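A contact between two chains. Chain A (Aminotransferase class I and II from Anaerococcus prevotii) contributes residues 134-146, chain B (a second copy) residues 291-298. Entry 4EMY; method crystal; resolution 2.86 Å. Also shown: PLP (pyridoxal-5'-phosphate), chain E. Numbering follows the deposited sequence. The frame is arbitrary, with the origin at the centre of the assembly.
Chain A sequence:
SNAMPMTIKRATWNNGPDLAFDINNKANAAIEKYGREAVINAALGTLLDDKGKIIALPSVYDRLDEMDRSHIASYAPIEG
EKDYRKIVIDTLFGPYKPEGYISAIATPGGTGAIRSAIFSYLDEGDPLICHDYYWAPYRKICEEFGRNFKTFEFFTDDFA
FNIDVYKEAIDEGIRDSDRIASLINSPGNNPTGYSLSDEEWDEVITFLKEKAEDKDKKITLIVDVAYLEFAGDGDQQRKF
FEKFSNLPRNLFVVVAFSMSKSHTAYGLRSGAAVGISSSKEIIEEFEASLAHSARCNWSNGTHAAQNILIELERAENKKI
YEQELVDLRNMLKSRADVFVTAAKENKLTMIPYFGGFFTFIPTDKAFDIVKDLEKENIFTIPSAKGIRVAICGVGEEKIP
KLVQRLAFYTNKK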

ATOM      1  N   TYR A 134       9.188 -19.709  -8.857  1.00 41.02           N
ATOM      2  CA  TYR A 134       8.734 -18.336  -8.676  1.00 39.99           C
ATOM      3  C   TYR A 134       8.313 -18.028  -7.256  1.00 40.11           C
ATOM      4  O   TYR A 134       7.930 -18.915  -6.495  1.00 40.88           O
ATOM      5  CB  TYR A 134       7.564 -18.030  -9.616  1.00 39.48           C
ATOM      6  CG  TYR A 134       6.349 -18.893  -9.387  1.00 39.95           C
ATOM      7  CD1 TYR A 134       5.319 -18.472  -8.552  1.00 39.63           C
ATOM      8  CD2 TYR A 134       6.234 -20.132  -9.999  1.00 41.00           C
ATOM      9  CE1 TYR A 134       4.206 -19.264  -8.334  1.00 40.41           C
ATOM     10  CE2 TYR A 134       5.124 -20.930  -9.790  1.00 41.82           C
ATOM     11  CZ  TYR A 134       4.113 -20.493  -8.959  1.00 41.54           C
ATOM     12  OH  TYR A 134       3.008 -21.289  -8.757  1.00 42.58           O
ATOM     13  N   TRP A 135       8.386 -16.742  -6.929  1.00 39.89           N
ATOM     14  CA  TRP A 135       7.882 -16.175  -5.686  1.00 39.98           C
ATOM     15  C   TRP A 135       6.379 -16.224  -5.749  1.00 39.88           C
ATOM     16  O   TRP A 135       5.774 -15.679  -6.669  1.00 39.43           O
ATOM     17  CB  TRP A 135       8.399 -14.747  -5.583  1.00 39.85           C
ATOM     18  CG  TRP A 135       8.021 -13.980  -4.347  1.00 40.42           C
ATOM     19  CD1 TRP A 135       8.098 -14.401  -3.027  1.00 41.23           C
ATOM     20  CD2 TRP A 135       7.542 -12.596  -4.277  1.00 40.33           C
ATOM     21  NE1 TRP A 135       7.690 -13.411  -2.172  1.00 41.49           N
ATOM     22  CE2 TRP A 135       7.345 -12.302  -2.852  1.00 40.95           C
ATOM     23  CE3 TRP A 135       7.255 -11.610  -5.216  1.00 40.05           C
ATOM     24  CZ2 TRP A 135       6.880 -11.071  -2.410  1.00 41.12           C
ATOM     25  CZ3 TRP A 135       6.788 -10.370  -4.758  1.00 40.21           C
ATOM     26  CH2 TRP A 135       6.606 -10.109  -3.386  1.00 40.77           C
ATOM     27  N   ALA A 136       5.764 -16.895  -4.780  1.00 40.52           N
ATOM     28  CA  ALA A 136       4.331 -17.216  -4.826  1.00 40.85           C
ATOM     29  C   ALA A 136       3.382 -16.053  -5.154  1.00 40.21           C
ATOM     30  O   ALA A 136       2.432 -16.245  -5.914  1.00 40.48           O
ATOM     31  CB  ALA A 136       3.897 -17.928  -3.551  1.00 41.83           C
ATOM     32  N   PRO A 137       3.628 -14.848  -4.594  1.00 39.60           N
ATOM     33  CA  PRO A 137       2.688 -13.755  -4.857  1.00 39.11           C
ATOM     34  C   PRO A 137       2.467 -13.369  -6.324  1.00 38.54           C
ATOM     35  O   PRO A 137       1.500 -12.666  -6.597  1.00 38.58           O
ATOM     36  CB  PRO A 137       3.294 -12.578  -4.080  1.00 38.81           C
ATOM     37  CG  PRO A 137       4.008 -13.226  -2.956  1.00 39.62           C
ATOM     38  CD  PRO A 137       4.598 -14.475  -3.544  1.00 39.64           C
ATOM     39  N   TYR A 138       3.332 -13.795  -7.249  1.00 38.22           N
ATOM     40  CA  TYR A 138       3.097 -13.532  -8.684  1.00 37.98           C
ATOM     41  C   TYR A 138       1.791 -14.188  -9.145  1.00 38.71           C
ATOM     42  O   TYR A 138       0.961 -13.557  -9.810  1.00 38.63           O
ATOM     43  CB  TYR A 138       4.244 -14.039  -9.571  1.00 37.98           C
ATOM     44  CG  TYR A 138       5.609 -13.420  -9.338  1.00 37.58           C
ATOM     45  CD1 TYR A 138       5.771 -12.043  -9.230  1.00 36.99           C
ATOM     46  CD2 TYR A 138       6.751 -14.223  -9.271  1.00 37.94           C
ATOM     47  CE1 TYR A 138       7.026 -11.490  -9.023  1.00 36.85           C
ATOM     48  CE2 TYR A 138       8.006 -13.678  -9.070  1.00 37.73           C
ATOM     49  CZ  TYR A 138       8.138 -12.311  -8.948  1.00 37.21           C
ATOM     50  OH  TYR A 138       9.378 -11.763  -8.751  1.00 37.36           O
ATOM     51  N   ARG A 139       1.625 -15.456  -8.776  1.00 39.46           N
ATOM     52  CA  ARG A 139       0.447 -16.230  -9.120  1.00 40.57           C
ATOM     53  C   ARG A 139      -0.756 -15.685  -8.360  1.00 40.95           C
ATOM     54  O   ARG A 139      -1.851 -15.555  -8.925  1.00 41.58           O
ATOM     55  CB  ARG A 139       0.677 -17.710  -8.789  1.00 41.63           C
ATOM     56  CG  ARG A 139      -0.352 -18.683  -9.353  1.00 42.91           C
ATOM     57  CD  ARG A 139      -0.240 -20.051  -8.697  1.00 44.10           C
ATOM     58  NE  ARG A 139      -0.895 -20.070  -7.388  1.00 44.68           N
ATOM     59  CZ  ARG A 139      -0.261 -19.996  -6.217  1.00 44.42           C
ATOM     60  NH1 ARG A 139       1.065 -19.913  -6.169  1.00 43.71           N
ATOM     61  NH2 ARG A 139      -0.955 -20.013  -5.087  1.00 45.11           N
ATOM     62  N   LYS A 140      -0.538 -15.354  -7.089  1.00 40.68           N
ATOM     63  CA  LYS A 140      -1.588 -14.814  -6.227  1.00 41.27           C
ATOM     64  C   LYS A 140      -2.241 -13.553  -6.808  1.00 40.99           C
ATOM     65  O   LYS A 140      -3.471 -13.432  -6.798  1.00 41.77           O
ATOM     66  CB  LYS A 140      -1.045 -14.537  -4.819  1.00 41.28           C
ATOM     67  CG  LYS A 140      -0.535 -15.761  -4.072  1.00 41.88           C
ATOM     68  CD  LYS A 140      -1.581 -16.331  -3.132  1.00 43.35           C
ATOM     69  CE  LYS A 140      -1.073 -17.592  -2.445  1.00 44.36           C
ATOM     70  NZ  LYS A 140      -0.003 -17.317  -1.437  1.00 44.08           N
ATOM     71  N   ILE A 141      -1.416 -12.634  -7.319  1.00 39.83           N
ATOM     72  CA  ILE A 141      -1.907 -11.389  -7.926  1.00 39.55           C
ATOM     73  C   ILE A 141      -2.758 -11.674  -9.162  1.00 40.08           C
ATOM     74  O   ILE A 141      -3.862 -11.142  -9.284  1.00 40.74           O
ATOM     75  CB  ILE A 141      -0.770 -10.384  -8.233  1.00 38.58           C
ATOM     76  CG1 ILE A 141      -0.112  -9.915  -6.930  1.00 38.61           C
ATOM     77  CG2 ILE A 141      -1.301  -9.161  -8.970  1.00 38.40           C
ATOM     78  CD1 ILE A 141       1.276  -9.324  -7.092  1.00 37.62           C
ATOM     79  N   CYS A 142      -2.261 -12.532 -10.053  1.00 39.98           N
ATOM     80  CA  CYS A 142      -3.026 -12.953 -11.232  1.00 40.77           C
ATOM     81  C   CYS A 142      -4.400 -13.483 -10.856  1.00 42.07           C
ATOM     82  O   CYS A 142      -5.391 -13.199 -11.529  1.00 42.78           O
ATOM     83  CB  CYS A 142      -2.279 -14.027 -12.016  1.00 40.93           C
ATOM     84  SG  CYS A 142      -0.735 -13.466 -12.755  1.00 40.02           S
ATOM     85  N   GLU A 143      -4.452 -14.252  -9.773  1.00 42.45           N
ATOM     86  CA  GLU A 143      -5.700 -14.848  -9.322  1.00 44.05           C
ATOM     87  C   GLU A 143      -6.623 -13.803  -8.709  1.00 44.53           C
ATOM     88  O   GLU A 143      -7.843 -13.870  -8.881  1.00 45.92           O
ATOM     89  CB  GLU A 143      -5.434 -15.984  -8.337  1.00 44.44           C
ATOM     90  CG  GLU A 143      -4.693 -17.159  -8.954  1.00 44.50           C
ATOM     91  CD  GLU A 143      -4.675 -18.377  -8.060  1.00 45.44           C
ATOM     92  OE1 GLU A 143      -3.637 -19.063  -8.018  1.00 45.09           O
ATOM     93  OE2 GLU A 143      -5.699 -18.649  -7.399  1.00 46.74           O
ATOM     94  N   GLU A 144      -6.034 -12.837  -8.008  1.00 43.65           N
ATOM     95  CA  GLU A 144      -6.799 -11.744  -7.417  1.00 44.22           C
ATOM     96  C   GLU A 144      -7.474 -10.934  -8.527  1.00 44.33           C
ATOM     97  O   GLU A 144      -8.673 -10.662  -8.461  1.00 45.58           O
ATOM     98  CB  GLU A 144      -5.895 -10.859  -6.540  1.00 43.53           C
ATOM     99  CG  GLU A 144      -6.552  -9.591  -5.995  1.00 44.46           C
ATOM    100  CD  GLU A 144      -6.781  -9.584  -4.482  1.00 45.66           C
ATOM    101  OE1 GLU A 144      -6.874 -10.664  -3.853  1.00 46.49           O
ATOM    102  OE2 GLU A 144      -6.882  -8.470  -3.919  1.00 46.07           O
ATOM    103  N   PHE A 145      -6.704 -10.590  -9.555  1.00 43.19           N
ATOM    104  CA  PHE A 145      -7.182  -9.722 -10.626  1.00 43.39           C
ATOM    105  C   PHE A 145      -7.678 -10.467 -11.861  1.00 44.30           C
ATOM    106  O   PHE A 145      -8.043  -9.843 -12.857  1.00 44.74           O
ATOM    107  CB  PHE A 145      -6.111  -8.699 -11.015  1.00 42.02           C
ATOM    108  CG  PHE A 145      -5.689  -7.809  -9.886  1.00 41.44           C
ATOM    109  CD1 PHE A 145      -6.632  -7.225  -9.048  1.00 42.30           C
ATOM    110  CD2 PHE A 145      -4.345  -7.542  -9.665  1.00 40.21           C
ATOM    111  CE1 PHE A 145      -6.237  -6.409  -8.000  1.00 41.93           C
ATOM    112  CE2 PHE A 145      -3.945  -6.720  -8.627  1.00 39.75           C
ATOM    113  CZ  PHE A 145      -4.890  -6.151  -7.794  1.00 40.62           C
ATOM    114  N   GLY A 146      -7.695 -11.795 -11.799  1.00 44.78           N
ATOM    115  CA  GLY A 146      -8.253 -12.594 -12.887  1.00 46.08           C
ATOM    116  C   GLY A 146      -7.382 -12.680 -14.125  1.00 45.38           C
ATOM    117  O   GLY A 146      -7.842 -13.095 -15.175  1.00 46.36           O
TER
ATOM    118  N   ALA B 291      -6.591 -10.760   3.834  1.00 39.29           N
ATOM    119  CA  ALA B 291      -5.222 -11.247   3.976  1.00 39.28           C
ATOM    120  C   ALA B 291      -4.620 -11.475   2.602  1.00 39.48           C
ATOM    121  O   ALA B 291      -3.462 -11.146   2.367  1.00 39.33           O
ATOM    122  CB  ALA B 291      -5.177 -12.522   4.795  1.00 40.38           C
ATOM    123  N   HIS B 292      -5.423 -12.022   1.691  1.00 40.29           N
ATOM    124  CA  HIS B 292      -4.980 -12.276   0.323  1.00 40.90           C
ATOM    125  C   HIS B 292      -4.732 -10.987  -0.405  1.00 40.22           C
ATOM    126  O   HIS B 292      -3.711 -10.828  -1.062  1.00 40.11           O
ATOM    127  CB  HIS B 292      -6.003 -13.128  -0.419  1.00 41.90           C
ATOM    128  CG  HIS B 292      -5.508 -13.668  -1.738  1.00 42.60           C
ATOM    129  ND1 HIS B 292      -5.531 -12.942  -2.870  1.00 42.41           N
ATOM    130  CD2 HIS B 292      -4.976 -14.906  -2.075  1.00 44.00           C
ATOM    131  CE1 HIS B 292      -5.029 -13.673  -3.881  1.00 43.91           C
ATOM    132  NE2 HIS B 292      -4.691 -14.877  -3.394  1.00 44.86           N
ATOM    133  N   SER B 293      -5.662 -10.049  -0.275  1.00 34.37           N
ATOM    134  CA  SER B 293      -5.544  -8.742  -0.920  1.00 34.18           C
ATOM    135  C   SER B 293      -4.346  -7.949  -0.419  1.00 33.40           C
ATOM    136  O   SER B 293      -3.639  -7.328  -1.214  1.00 33.13           O
ATOM    137  CB  SER B 293      -6.826  -7.932  -0.740  1.00 33.74           C
ATOM    138  OG  SER B 293      -7.892  -8.579  -1.401  1.00 35.84           O
ATOM    139  N   ALA B 294      -4.125  -7.970   0.894  1.00 33.22           N
ATOM    140  CA  ALA B 294      -2.951  -7.333   1.477  1.00 33.30           C
ATOM    141  C   ALA B 294      -1.694  -7.917   0.841  1.00 34.91           C
ATOM    142  O   ALA B 294      -0.809  -7.180   0.402  1.00 35.10           O
ATOM    143  CB  ALA B 294      -2.926  -7.516   2.984  1.00 32.88           C
ATOM    144  N   ARG B 295      -1.644  -9.241   0.756  1.00 36.62           N
ATOM    145  CA  ARG B 295      -0.492  -9.920   0.201  1.00 38.54           C
ATOM    146  C   ARG B 295      -0.257  -9.563  -1.271  1.00 39.32           C
ATOM    147  O   ARG B 295       0.878  -9.603  -1.748  1.00 40.21           O
ATOM    148  CB  ARG B 295      -0.619 -11.440   0.379  1.00 40.67           C
ATOM    149  CG  ARG B 295       0.702 -12.178   0.186  1.00 43.14           C
ATOM    150  CD  ARG B 295       1.785 -11.549   1.058  1.00 43.17           C
ATOM    151  NE  ARG B 295       3.149 -11.702   0.554  1.00 44.86           N
ATOM    152  CZ  ARG B 295       3.872 -12.814   0.664  1.00 47.28           C
ATOM    153  NH1 ARG B 295       3.356 -13.898   1.235  1.00 48.78           N
ATOM    154  NH2 ARG B 295       5.114 -12.852   0.192  1.00 48.70           N
ATOM    155  N   CYS B 296      -1.321  -9.200  -1.979  1.00 39.03           N
ATOM    156  CA  CYS B 296      -1.229  -8.952  -3.412  1.00 39.92           C
ATOM    157  C   CYS B 296      -1.069  -7.489  -3.793  1.00 39.09           C
ATOM    158  O   CYS B 296      -0.660  -7.183  -4.920  1.00 40.14           O
ATOM    159  CB  CYS B 296      -2.450  -9.516  -4.122  1.00 41.20           C
ATOM    160  SG  CYS B 296      -2.538 -11.302  -3.984  1.00 44.52           S
ATOM    161  N   ASN B 297      -1.400  -6.587  -2.878  1.00 36.95           N
ATOM    162  CA  ASN B 297      -1.388  -5.175  -3.218  1.00 36.11           C
ATOM    163  C   ASN B 297      -0.247  -4.394  -2.584  1.00 36.09           C
ATOM    164  O   ASN B 297       0.480  -3.702  -3.297  1.00 36.55           O
ATOM    165  CB  ASN B 297      -2.759  -4.532  -2.985  1.00 34.80           C
ATOM    166  CG  ASN B 297      -3.774  -4.936  -4.045  1.00 35.91           C
ATOM    167  OD1 ASN B 297      -4.064  -4.171  -4.965  1.00 36.24           O
ATOM    168  ND2 ASN B 297      -4.303  -6.149  -3.936  1.00 36.76           N
ATOM    169  N   TRP B 298      -0.080  -4.518  -1.267  1.00 35.86           N
ATOM    170  CA  TRP B 298       0.990  -3.812  -0.551  1.00 35.84           C
ATOM    171  C   TRP B 298       1.931  -4.724   0.179  1.00 36.39           C
ATOM    172  O   TRP B 298       2.998  -4.296   0.614  1.00 36.30           O
ATOM    173  CB  TRP B 298       0.418  -2.792   0.423  1.00 34.97           C
ATOM    174  CG  TRP B 298      -0.638  -3.350   1.346  1.00 34.95           C
ATOM    175  CD1 TRP B 298      -0.450  -3.995   2.568  1.00 35.01           C
ATOM    176  CD2 TRP B 298      -2.094  -3.318   1.150  1.00 34.60           C
ATOM    177  NE1 TRP B 298      -1.656  -4.352   3.124  1.00 34.73           N
ATOM    178  CE2 TRP B 298      -2.682  -3.975   2.325  1.00 34.49           C
ATOM    179  CE3 TRP B 298      -2.938  -2.818   0.166  1.00 34.02           C
ATOM    180  CZ2 TRP B 298      -4.053  -4.121   2.475  1.00 34.05           C
ATOM    181  CZ3 TRP B 298      -4.315  -2.972   0.329  1.00 33.65           C
ATOM    182  CH2 TRP B 298      -4.856  -3.608   1.456  1.00 33.76           C
TER
HETATM  183  N1  PLP E 501      10.140  -9.759  -5.253  1.00 28.10           N
HETATM  184  C2  PLP E 501      10.774 -10.933  -4.881  1.00 28.71           C
HETATM  185  C2A PLP E 501      11.286 -11.876  -5.928  1.00 27.05           C
HETATM  186  C3  PLP E 501      10.958 -11.241  -3.536  1.00 29.04           C
HETATM  187  O3  PLP E 501      11.583 -12.397  -3.177  1.00 28.37           O
HETATM  188  C4  PLP E 501      10.498 -10.398  -2.546  1.00 30.44           C
HETATM  189  C4A PLP E 501      10.047 -11.056  -1.270  1.00 33.98           C
HETATM  190  O4A PLP E 501      10.789 -11.104  -0.285  1.00 42.42           O
HETATM  191  C5  PLP E 501       9.866  -9.214  -2.924  1.00 29.95           C
HETATM  192  C6  PLP E 501       9.682  -8.900  -4.277  1.00 28.88           C
HETATM  193  C5A PLP E 501       9.345  -8.287  -1.837  1.00 29.45           C
HETATM  194  O4P PLP E 501       9.464  -6.922  -2.166  1.00 27.92           O
HETATM  195  P   PLP E 501       8.865  -5.874  -1.117  1.00 26.27           P
HETATM  196  O1P PLP E 501       7.400  -5.747  -1.436  1.00 25.46           O
HETATM  197  O2P PLP E 501       9.625  -4.575  -1.265  1.00 23.97           O
HETATM  198  O3P PLP E 501       9.008  -6.386   0.295  1.00 26.40           O

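Two helices, one from each copy of the protein, cross at a signed angle of -116° with their axes 9.1 Å apart at closest approach. The backbones come nearest where Ile141(A) meets Cys296(B), their CA atoms 5.2 Å apart; at Glu144(A) and Ser293(B) the CA separation has grown to 7.3 Å. Together the two stretches bury 528 Å².

The polar interactions across the contact centre on Glu144(A). Its CA-to-CB bond points toward chain B, and the side chain sits as a knob among His292(B), Ser293(B), Cys296(B) and Asn297(B), residues on successive turns of the partner helix. Each carboxylate oxygen accepts a hydrogen bond: ND1 of His292(B) donates to OE1 of Glu144(A) at 2.8 Å with an N-H...O angle of 151°, and OG of Ser293(B) donates to OE2 of Glu144(A) at 2.7 Å. OE1 lies at the edge of the imidazole, near its plane, which is where a ring nitrogen directs its hydrogen. The chi2 of Glu144(A), 111°, lies between the usual wells. ND2 of Asn297(B) is 3.5 Å from OE2 of Glu144(A), while the same ND2 donates a well-formed hydrogen bond within its own helix to the backbone O of Ser293(B) (3.0 Å, N-H...O angle 159°).

The imidazole of His292(B) also packs against Lys140(A). Its CE1 approaches the backbone O of Lys140(A) to 3.3 Å, again near the ring plane, and its NE2 lies 3.4 Å from CD of Lys140(A). The latter is a contact with the aliphatic part of the lysine; NZ of Lys140(A) lies farther off, 5.6 Å from CD2 of His292(B). That carbonyl already accepts the helical hydrogen bond from N of Glu144(A), at 2.9 Å.

Close packing surrounds Cys296(B), whose CA-to-CB bond points toward chain A. Its SG lies 3.6 Å from the backbone C of Lys140(A) and 3.7 Å from CB of Lys140(A), and its CB makes an apolar contact with CG1 of Ile141(A) at 3.7 Å. The same CG1 of Ile141(A) is 3.4 Å from the backbone O of Cys296(B), consistent with the short CA separation of this pair. Farther along, CZ of Phe145(A) meets OD1 of Asn297(B) at 3.6 Å, with the oxygen at the ring edge, where the aromatic hydrogens present a slightly positive rim.

The last group involves Arg295(B), which reaches toward Trp135(A) and Pro137(A). CG of Pro137(A) lies over one face of its guanidinium, 3.4 Å from NH2 of Arg295(B), so the CG corner of the proline ring, not its face, meets the flat cation. NE1 of Trp135(A) approaches NH2 of Arg295(B) to 3.5 Å near the guanidinium plane; both nitrogens are donors, so this is proximity rather than pairing. The indole in turn covers the cofactor, with CZ3 of Trp135(A) 3.3 Å from C6 of PLP, placing the dimer contact one residue from the bound pyridoxal phosphate.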